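Local coordinates for monooxygenase (PDB 2I7G), which is probably a flavin-dependent monooxygenase of the luciferase-like family, a TIM-barrel enzyme expected to oxidise an organic substrate with molecular oxygen, at residues Asp64-Glu70 with Ile95-Val101; Ser82-Ala86 with Gln115-Val119; Ala127-Gly132 with Leu194-Ala199. One frame throughout, in Å; residues are numbered along the deposited sequence.

Interaction 1 of 3, residues Asp64-Glu70 with Ile95-Val101; sequences DVFGLGE and IRLTSAV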
loop_
_atom_site.group_PDB
_atom_site.type_symbol
_atom_site.label_atom_id
_atom_site.label_comp_id
_atom_site.label_asym_id
_atom_site.label_seq_id
_atom_site.Cartn_x
_atom_site.Cartn_y
_atom_site.Cartn_z
ATOM N N ASP B 64 -9.436 -13.004 -15.494
ATOM C CA ASP B 64 -9.165 -11.661 -16.033
ATOM C C ASP B 64 -8.970 -10.592 -14.993
ATOM O O ASP B 64 -8.255 -9.625 -15.237
ATOM C CB ASP B 64 -10.292 -11.248 -16.980
ATOM C CG ASP B 64 -10.390 -12.187 -18.179
ATOM O OD1 ASP B 64 -9.376 -12.309 -18.915
ATOM O OD2 ASP B 64 -11.448 -12.826 -18.349
ATOM N N VAL B 65 -9.641 -10.738 -13.844
ATOM C CA VAL B 65 -9.671 -9.669 -12.835
ATOM C C VAL B 65 -9.725 -10.300 -11.460
ATOM O O VAL B 65 -10.403 -11.317 -11.271
ATOM C CB VAL B 65 -10.972 -8.810 -12.961
ATOM C CG1 VAL B 65 -11.027 -7.739 -11.850
ATOM C CG2 VAL B 65 -11.112 -8.219 -14.357
ATOM N N PHE B 66 -9.022 -9.683 -10.505
ATOM C CA PHE B 66 -9.191 -10.042 -9.103
ATOM C C PHE B 66 -9.371 -8.763 -8.272
ATOM O O PHE B 66 -8.530 -7.820 -8.365
ATOM C CB PHE B 66 -7.958 -10.852 -8.625
ATOM C CG PHE B 66 -8.222 -11.729 -7.396
ATOM C CD1 PHE B 66 -8.198 -13.131 -7.519
ATOM C CD2 PHE B 66 -8.498 -11.158 -6.166
ATOM C CE1 PHE B 66 -8.440 -13.963 -6.420
ATOM C CE2 PHE B 66 -8.762 -11.961 -5.025
ATOM C CZ PHE B 66 -8.736 -13.386 -5.161
ATOM N N GLY B 67 -10.446 -8.745 -7.486
ATOM C CA GLY B 67 -10.775 -7.592 -6.604
ATOM C C GLY B 67 -10.656 -7.862 -5.116
ATOM O O GLY B 67 -10.983 -8.970 -4.644
ATOM N N LEU B 68 -10.228 -6.845 -4.348
ATOM C CA LEU B 68 -10.162 -6.972 -2.879
ATOM C C LEU B 68 -10.927 -5.779 -2.288
ATOM O O LEU B 68 -10.704 -4.608 -2.708
ATOM C CB LEU B 68 -8.734 -6.874 -2.375
ATOM C CG LEU B 68 -7.757 -7.883 -2.946
ATOM C CD1 LEU B 68 -6.397 -7.637 -2.285
ATOM C CD2 LEU B 68 -8.185 -9.337 -2.618
ATOM N N GLY B 69 -11.839 -6.082 -1.368
ATOM C CA GLY B 69 -12.667 -5.041 -0.750
ATOM C C GLY B 69 -12.091 -4.512 0.542
ATOM O O GLY B 69 -11.350 -5.205 1.249
ATOM N N GLU B 70 -12.414 -3.250 0.829
ATOM C CA GLU B 70 -11.953 -2.579 2.053
ATOM C C GLU B 70 -12.987 -2.738 3.162
ATOM O O GLU B 70 -14.146 -2.372 2.979
ATOM C CB GLU B 70 -11.819 -1.073 1.760
ATOM C CG GLU B 70 -11.390 -0.220 2.978
ATOM C CD GLU B 70 -11.437 1.295 2.724
ATOM O OE1 GLU B 70 -11.671 1.733 1.555
ATOM O OE2 GLU B 70 -11.256 2.028 3.720
ATOM N N ILE B 95 -3.385 -10.992 -14.763
ATOM C CA ILE B 95 -4.656 -10.620 -14.132
ATOM C C ILE B 95 -4.721 -9.132 -13.756
ATOM O O ILE B 95 -3.735 -8.555 -13.288
ATOM C CB ILE B 95 -4.929 -11.542 -12.917
ATOM C CG1 ILE B 95 -6.414 -11.530 -12.516
ATOM C CG2 ILE B 95 -3.982 -11.245 -11.769
ATOM C CD1 ILE B 95 -6.784 -12.798 -11.738
ATOM N N ARG B 96 -5.869 -8.510 -13.993
ATOM C CA ARG B 96 -6.037 -7.152 -13.557
ATOM C C ARG B 96 -6.352 -7.102 -12.074
ATOM O O ARG B 96 -6.961 -8.029 -11.517
ATOM C CB ARG B 96 -7.033 -6.419 -14.430
ATOM C CG ARG B 96 -6.462 -6.368 -15.884
ATOM C CD ARG B 96 -7.186 -5.484 -16.827
ATOM N NE ARG B 96 -7.281 -4.124 -16.338
ATOM C CZ ARG B 96 -6.421 -3.157 -16.652
ATOM N NH1 ARG B 96 -5.367 -3.389 -17.450
ATOM N NH2 ARG B 96 -6.614 -1.957 -16.145
ATOM N N LEU B 97 -5.931 -6.028 -11.432
ATOM C CA LEU B 97 -5.932 -5.970 -9.956
ATOM C C LEU B 97 -6.730 -4.746 -9.494
ATOM O O LEU B 97 -6.324 -3.581 -9.768
ATOM C CB LEU B 97 -4.480 -5.853 -9.449
ATOM C CG LEU B 97 -3.600 -7.108 -9.753
ATOM C CD1 LEU B 97 -2.131 -6.745 -9.478
ATOM C CD2 LEU B 97 -4.055 -8.340 -8.955
ATOM N N THR B 98 -7.839 -4.981 -8.808
ATOM C CA THR B 98 -8.756 -3.843 -8.493
ATOM C C THR B 98 -9.160 -3.857 -7.020
ATOM O O THR B 98 -9.221 -4.920 -6.386
ATOM C CB THR B 98 -10.043 -3.831 -9.393
ATOM O OG1 THR B 98 -10.874 -2.697 -9.107
ATOM C CG2 THR B 98 -10.883 -5.117 -9.214
ATOM N N SER B 99 -9.456 -2.684 -6.481
ATOM C CA SER B 99 -10.270 -2.685 -5.243
ATOM C C SER B 99 -11.727 -3.112 -5.603
ATOM O O SER B 99 -12.143 -3.009 -6.758
ATOM C CB SER B 99 -10.251 -1.317 -4.567
ATOM O OG SER B 99 -10.653 -0.292 -5.462
ATOM N N ALA B 100 -12.482 -3.568 -4.613
ATOM C CA ALA B 100 -13.871 -4.024 -4.825
ATOM C C ALA B 100 -14.572 -4.093 -3.453
ATOM O O ALA B 100 -14.971 -5.171 -3.033
ATOM C CB ALA B 100 -13.858 -5.443 -5.545
ATOM N N VAL B 101 -14.690 -2.966 -2.736
ATOM C CA VAL B 101 -14.514 -1.598 -3.279
ATOM C C VAL B 101 -13.555 -0.810 -2.400
ATOM O O VAL B 101 -13.219 -1.234 -1.276
ATOM C CB VAL B 101 -15.876 -0.794 -3.306
ATOM C CG1 VAL B 101 -16.917 -1.608 -4.057
ATOM C CG2 VAL B 101 -16.372 -0.516 -1.873
HETATM O O HOH W 1 -15.495 -3.495 0.144
#
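Val65 to Leu68 run parallel and in register with Arg96 to Ser99, the strand axes 4.6 Å apart and inclined by 25°, and five backbone hydrogen bonds link them, from Arg96 N to Asp64 O up to Ala100 N to Leu68 O. That last bond is the most bent of the series (138° at the hydrogen). Beyond it the Ala100-Val101 peptide is cis; Val101 O accepts from Glu70 N at 3.0 Å, and Val101 N gives its proton to a water. At the start of the pairing, CG1 of Ile95 lies 3.6 Å from Val65 N, and its CD1 ends at the Phe66 ring edge, 3.9 Å from Phe66 CB. On the face of Val65, Thr98 CG2 rests against both Val65 CG1 (3.7 Å) and Gly67 CA (3.6 Å). With chi1 at -178°, Thr98 OG1 swings beside its own carbonyl carbon and donates to a lone pair of Ser99 O at 2.7 Å, with a weak further link to Glu128 O on the next strand. A non-prolyl cis peptide at the end of a barrel strand recurs beside the flavin in luciferase-like enzymes; this one, tied to Glu70 N through Val101 O, is consistent with a wall of such a site.

Interaction 2 of 3, residues Ser82-Ala86 with Gln115-Val119; sequences STVLA and QFSTV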
loop_
_atom_site.group_PDB
_atom_site.type_symbol
_atom_site.label_atom_id
_atom_site.label_comp_id
_atom_site.label_asym_id
_atom_site.label_seq_id
_atom_site.Cartn_x
_atom_site.Cartn_y
_atom_site.Cartn_z
ATOM N N SER B 82 -5.142 -1.545 -1.651
ATOM C CA SER B 82 -3.964 -1.205 -2.479
ATOM C C SER B 82 -2.665 -1.839 -1.943
ATOM O O SER B 82 -1.800 -2.269 -2.733
ATOM C CB SER B 82 -3.818 0.330 -2.582
ATOM O OG SER B 82 -3.649 0.933 -1.296
ATOM N N THR B 83 -2.522 -1.893 -0.613
ATOM C CA THR B 83 -1.308 -2.462 -0.001
ATOM C C THR B 83 -1.171 -3.956 -0.387
ATOM O O THR B 83 -0.113 -4.422 -0.811
ATOM C CB THR B 83 -1.283 -2.246 1.545
ATOM O OG1 THR B 83 -1.515 -0.841 1.844
ATOM C CG2 THR B 83 0.070 -2.698 2.126
ATOM N N VAL B 84 -2.270 -4.703 -0.241
ATOM C CA VAL B 84 -2.271 -6.092 -0.635
ATOM C C VAL B 84 -2.109 -6.293 -2.175
ATOM O O VAL B 84 -1.371 -7.220 -2.600
ATOM C CB VAL B 84 -3.518 -6.852 -0.049
ATOM C CG1 VAL B 84 -3.397 -8.314 -0.420
ATOM C CG2 VAL B 84 -3.577 -6.702 1.498
ATOM N N LEU B 85 -2.733 -5.430 -2.980
ATOM C CA LEU B 85 -2.669 -5.535 -4.459
ATOM C C LEU B 85 -1.231 -5.302 -4.919
ATOM O O LEU B 85 -0.810 -5.847 -5.932
ATOM C CB LEU B 85 -3.644 -4.572 -5.163
ATOM C CG LEU B 85 -5.144 -4.908 -4.903
ATOM C CD1 LEU B 85 -6.030 -3.804 -5.438
ATOM C CD2 LEU B 85 -5.532 -6.345 -5.476
ATOM N N ALA B 86 -0.491 -4.460 -4.198
ATOM C CA ALA B 86 0.962 -4.286 -4.493
ATOM C C ALA B 86 1.713 -5.603 -4.433
ATOM O O ALA B 86 2.573 -5.903 -5.284
ATOM C CB ALA B 86 1.606 -3.271 -3.540
ATOM N N GLN B 115 -1.497 5.441 -4.273
ATOM C CA GLN B 115 -1.377 4.021 -3.966
ATOM C C GLN B 115 -1.675 3.136 -5.187
ATOM O O GLN B 115 -0.873 2.253 -5.556
ATOM C CB GLN B 115 -2.274 3.660 -2.772
ATOM C CG GLN B 115 -1.795 4.265 -1.412
ATOM C CD GLN B 115 -2.979 4.396 -0.440
ATOM O OE1 GLN B 115 -4.036 3.801 -0.653
ATOM N NE2 GLN B 115 -2.807 5.211 0.604
ATOM N N PHE B 116 -2.779 3.420 -5.877
ATOM C CA PHE B 116 -3.129 2.601 -7.048
ATOM C C PHE B 116 -2.217 2.898 -8.260
ATOM O O PHE B 116 -1.988 1.989 -9.066
ATOM C CB PHE B 116 -4.606 2.732 -7.398
ATOM C CG PHE B 116 -5.491 1.950 -6.473
ATOM C CD1 PHE B 116 -5.868 0.646 -6.807
ATOM C CD2 PHE B 116 -5.897 2.491 -5.254
ATOM C CE1 PHE B 116 -6.692 -0.115 -5.890
ATOM C CE2 PHE B 116 -6.737 1.769 -4.353
ATOM C CZ PHE B 116 -7.115 0.452 -4.680
ATOM N N SER B 117 -1.700 4.131 -8.380
ATOM C CA SER B 117 -0.689 4.447 -9.407
ATOM C C SER B 117 0.584 3.621 -9.135
ATOM O O SER B 117 1.221 3.114 -10.055
ATOM C CB SER B 117 -0.380 5.952 -9.444
ATOM O OG SER B 117 -1.465 6.660 -10.022
ATOM N N THR B 118 0.929 3.460 -7.854
ATOM C CA THR B 118 2.092 2.636 -7.484
ATOM C C THR B 118 1.842 1.158 -7.864
ATOM O O THR B 118 2.700 0.500 -8.444
ATOM C CB THR B 118 2.424 2.839 -6.002
ATOM O OG1 THR B 118 2.755 4.225 -5.784
ATOM C CG2 THR B 118 3.657 2.004 -5.627
ATOM N N VAL B 119 0.635 0.666 -7.591
ATOM C CA VAL B 119 0.278 -0.720 -7.966
ATOM C C VAL B 119 0.344 -0.832 -9.493
ATOM O O VAL B 119 0.807 -1.857 -10.031
ATOM C CB VAL B 119 -1.128 -1.068 -7.479
ATOM C CG1 VAL B 119 -1.495 -2.471 -7.973
ATOM C CG2 VAL B 119 -1.177 -1.089 -5.936
#
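Phe116, with chi1 at -77° and CG anti to the carbonyl carbon, lays its ring beneath Ser82 CB, while the chi1 of Ser82 (60°) separately holds OG between the backbone N and the carbonyl carbon, turned to Gln115. CB stands 4.0 Å from the Phe116 ring centroid, a CH-pi contact over the face, displaced toward the rim on the CE2 side. Gln115 reaches past with an extended chain, bringing OE1 to 3.0 Å from Ser82 OG; this is a possible hydrogen bond, since the serine proton has another acceptor within reach. Leu85 approaches the same ring obliquely, its CD1 3.8 Å from Phe116 CE1. One turn on, Val119 sets both methyls against the facing side of segment 82-86, CG2 lying 3.5 Å from Ser82 O and CG1 4.1 Å from Leu85 CB, while Ala86 CB flanks CG2 at 4.3 Å. The inner ends of Leu85 and Phe116 continue onto the strands beneath, and Gln115 also packs on Gln115 of the second subunit. Two helix segments 9.2 Å apart and only 10° from parallel, lying over a parallel sheet, are what successive beta-alpha units produce in the outer helical layer of a TIM barrel.

Interaction 3 of 3, residues Ala127-Gly132 with Leu194-Ala199; sequences AEIMAG and LPVWIA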
loop_
_atom_site.group_PDB
_atom_site.type_symbol
_atom_site.label_atom_id
_atom_site.label_comp_id
_atom_site.label_asym_id
_atom_site.label_seq_id
_atom_site.Cartn_x
_atom_site.Cartn_y
_atom_site.Cartn_z
ATOM N N ALA B 127 -3.608 -2.076 -12.813
ATOM C CA ALA B 127 -4.416 -1.606 -11.668
ATOM C C ALA B 127 -5.736 -0.933 -12.073
ATOM O O ALA B 127 -5.830 -0.293 -13.152
ATOM C CB ALA B 127 -3.590 -0.641 -10.722
ATOM N N GLU B 128 -6.718 -1.053 -11.174
ATOM C CA GLU B 128 -7.997 -0.346 -11.298
ATOM C C GLU B 128 -8.521 -0.028 -9.905
ATOM O O GLU B 128 -8.136 -0.674 -8.876
ATOM C CB GLU B 128 -9.058 -1.212 -12.040
ATOM C CG GLU B 128 -8.637 -1.756 -13.390
ATOM C CD GLU B 128 -9.760 -2.476 -14.093
ATOM O OE1 GLU B 128 -10.841 -2.668 -13.469
ATOM O OE2 GLU B 128 -9.534 -2.862 -15.258
ATOM N N ILE B 129 -9.393 0.977 -9.870
ATOM C CA ILE B 129 -10.080 1.363 -8.630
ATOM C C ILE B 129 -11.576 1.136 -8.850
ATOM O O ILE B 129 -12.116 1.573 -9.877
ATOM C CB ILE B 129 -9.857 2.878 -8.306
ATOM C CG1 ILE B 129 -8.361 3.156 -8.057
ATOM C CG2 ILE B 129 -10.753 3.268 -7.096
ATOM C CD1 ILE B 129 -7.997 4.702 -8.097
HETATM N N MSE B 130 -12.237 0.447 -7.911
HETATM C CA MSE B 130 -13.705 0.402 -7.928
HETATM C C MSE B 130 -14.189 1.111 -6.677
HETATM O O MSE B 130 -13.961 0.638 -5.547
HETATM C CB MSE B 130 -14.228 -1.040 -8.003
HETATM C CG MSE B 130 -15.738 -1.083 -8.015
HETATM SE SE MSE B 130 -16.387 -2.937 -7.705
HETATM C CE MSE B 130 -15.102 -3.978 -8.740
ATOM N N ALA B 131 -14.776 2.287 -6.879
ATOM C CA ALA B 131 -15.171 3.126 -5.747
ATOM C C ALA B 131 -16.647 2.874 -5.418
ATOM O O ALA B 131 -17.504 2.799 -6.320
ATOM C CB ALA B 131 -14.963 4.561 -6.087
ATOM N N GLY B 132 -16.950 2.767 -4.141
ATOM C CA GLY B 132 -18.337 2.620 -3.747
ATOM C C GLY B 132 -18.580 2.832 -2.271
ATOM O O GLY B 132 -17.664 3.132 -1.494
ATOM N N LEU B 194 -6.101 5.656 -15.568
ATOM C CA LEU B 194 -6.314 4.622 -14.549
ATOM C C LEU B 194 -7.823 4.312 -14.507
ATOM O O LEU B 194 -8.613 5.212 -14.210
ATOM C CB LEU B 194 -5.833 5.141 -13.188
ATOM C CG LEU B 194 -5.635 4.195 -11.989
ATOM C CD1 LEU B 194 -4.513 3.189 -12.229
ATOM C CD2 LEU B 194 -5.345 4.986 -10.716
ATOM N N PRO B 195 -8.236 3.064 -14.825
ATOM C CA PRO B 195 -9.686 2.805 -14.781
ATOM C C PRO B 195 -10.287 3.040 -13.386
ATOM O O PRO B 195 -9.687 2.666 -12.337
ATOM C CB PRO B 195 -9.822 1.346 -15.250
ATOM C CG PRO B 195 -8.473 1.033 -15.904
ATOM C CD PRO B 195 -7.475 1.851 -15.195
ATOM N N VAL B 196 -11.419 3.744 -13.389
ATOM C CA VAL B 196 -12.205 3.950 -12.186
ATOM C C VAL B 196 -13.631 3.460 -12.487
ATOM O O VAL B 196 -14.277 3.956 -13.426
ATOM C CB VAL B 196 -12.215 5.420 -11.753
ATOM C CG1 VAL B 196 -13.183 5.615 -10.567
ATOM C CG2 VAL B 196 -10.774 5.849 -11.372
ATOM N N TRP B 197 -14.048 2.451 -11.743
ATOM C CA TRP B 197 -15.411 1.903 -11.814
ATOM C C TRP B 197 -16.196 2.388 -10.611
ATOM O O TRP B 197 -15.635 2.588 -9.542
ATOM C CB TRP B 197 -15.376 0.357 -11.730
ATOM C CG TRP B 197 -14.882 -0.304 -12.980
ATOM C CD1 TRP B 197 -13.601 -0.264 -13.495
ATOM C CD2 TRP B 197 -15.643 -1.135 -13.853
ATOM N NE1 TRP B 197 -13.547 -1.009 -14.651
ATOM C CE2 TRP B 197 -14.781 -1.559 -14.885
ATOM C CE3 TRP B 197 -16.992 -1.542 -13.883
ATOM C CZ2 TRP B 197 -15.216 -2.368 -15.943
ATOM C CZ3 TRP B 197 -17.419 -2.362 -14.933
ATOM C CH2 TRP B 197 -16.525 -2.767 -15.944
ATOM N N ILE B 198 -17.512 2.522 -10.770
ATOM C CA ILE B 198 -18.387 2.873 -9.687
ATOM C C ILE B 198 -19.210 1.621 -9.307
ATOM O O ILE B 198 -19.960 1.070 -10.136
ATOM C CB ILE B 198 -19.324 4.046 -10.074
ATOM C CG1 ILE B 198 -18.514 5.276 -10.480
ATOM C CG2 ILE B 198 -20.308 4.361 -8.927
ATOM C CD1 ILE B 198 -17.452 5.714 -9.509
ATOM N N ALA B 199 -19.080 1.191 -8.061
ATOM C CA ALA B 199 -19.913 0.094 -7.530
ATOM C C ALA B 199 -21.260 0.642 -7.091
ATOM O O ALA B 199 -21.338 1.657 -6.382
ATOM C CB ALA B 199 -19.202 -0.607 -6.351
HETATM O O HOH W 2 -11.417 -1.384 -16.764
#
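Ile129 to Ala131 and Val196 to Ile198 form a parallel beta pairing between two neighbouring barrel strands, 127-131 and 196-200, whose axes approach to 4.6 Å at 24°. Four backbone hydrogen bonds carry it: Ile129 N to Pro195 O, Trp197 N to Ile129 O, Ala131 N to Trp197 O, and Ala199 N to Ala131 O. Across the start of the pairing the Pro195 ring takes a position at about a right angle to the Glu128 chain, with Pro195 CG 3.8 Å from Glu128 CG. The carboxylate of Glu128 then runs alongside the Trp197 indole, the two planes only 13° apart. Glu128 OE1 comes within 3.4 Å of Trp197 NE1, but at an angle too poor for a hydrogen bond; the indole N-H goes instead to a water 3.0 Å from NE1, in the plane of the ring at its edge, which in turn donates weakly to Glu128 OE2. The charge of Glu128 is met by Arg96 and Arg329, which reach separate carboxylate oxygens. Strand neighbours in a TIM barrel are normally joined by a beta-alpha-beta crossover; here the connection is long, holding helices 136-143 and 150-166 as well as a small antiparallel sheet. On the face shared by Met130 and Trp197, selenomethionine Met130 has CG anti to its own nitrogen (chi1 180°), which brings CG to 4.0 Å from Trp197 CB and 3.9 Å from Ala199 CB. Residues Ile129, Ala131 and Ile198 face the other way, onto helix 150-166.

How the interactions relate
Interactions 1 and 3 lie in one sheet, centres about 9 Å apart, since strands 96-99 and 127-131 are neighbours in it; Arg96 NE bridges to Glu128 OE2 at 2.8 Å. Interaction 2 lies outside this wall, its centre about 11 Å from that of interaction 1 and 13 Å from that of interaction 3. Phe116 ties it to both, with CZ 3.6 Å from Ser99 CB and CG 3.5 Å from Ile129 CG1. At the C-terminal strand ends, Val101 CG1 touches Ala199 CB at 3.4 Å, and the nearest part of Gly132 is about 6 Å from a bound sulfate. This end is where TIM barrels carry their active site, so the sulfate may mark a pocket, although it probably came from the crystallisation liquor.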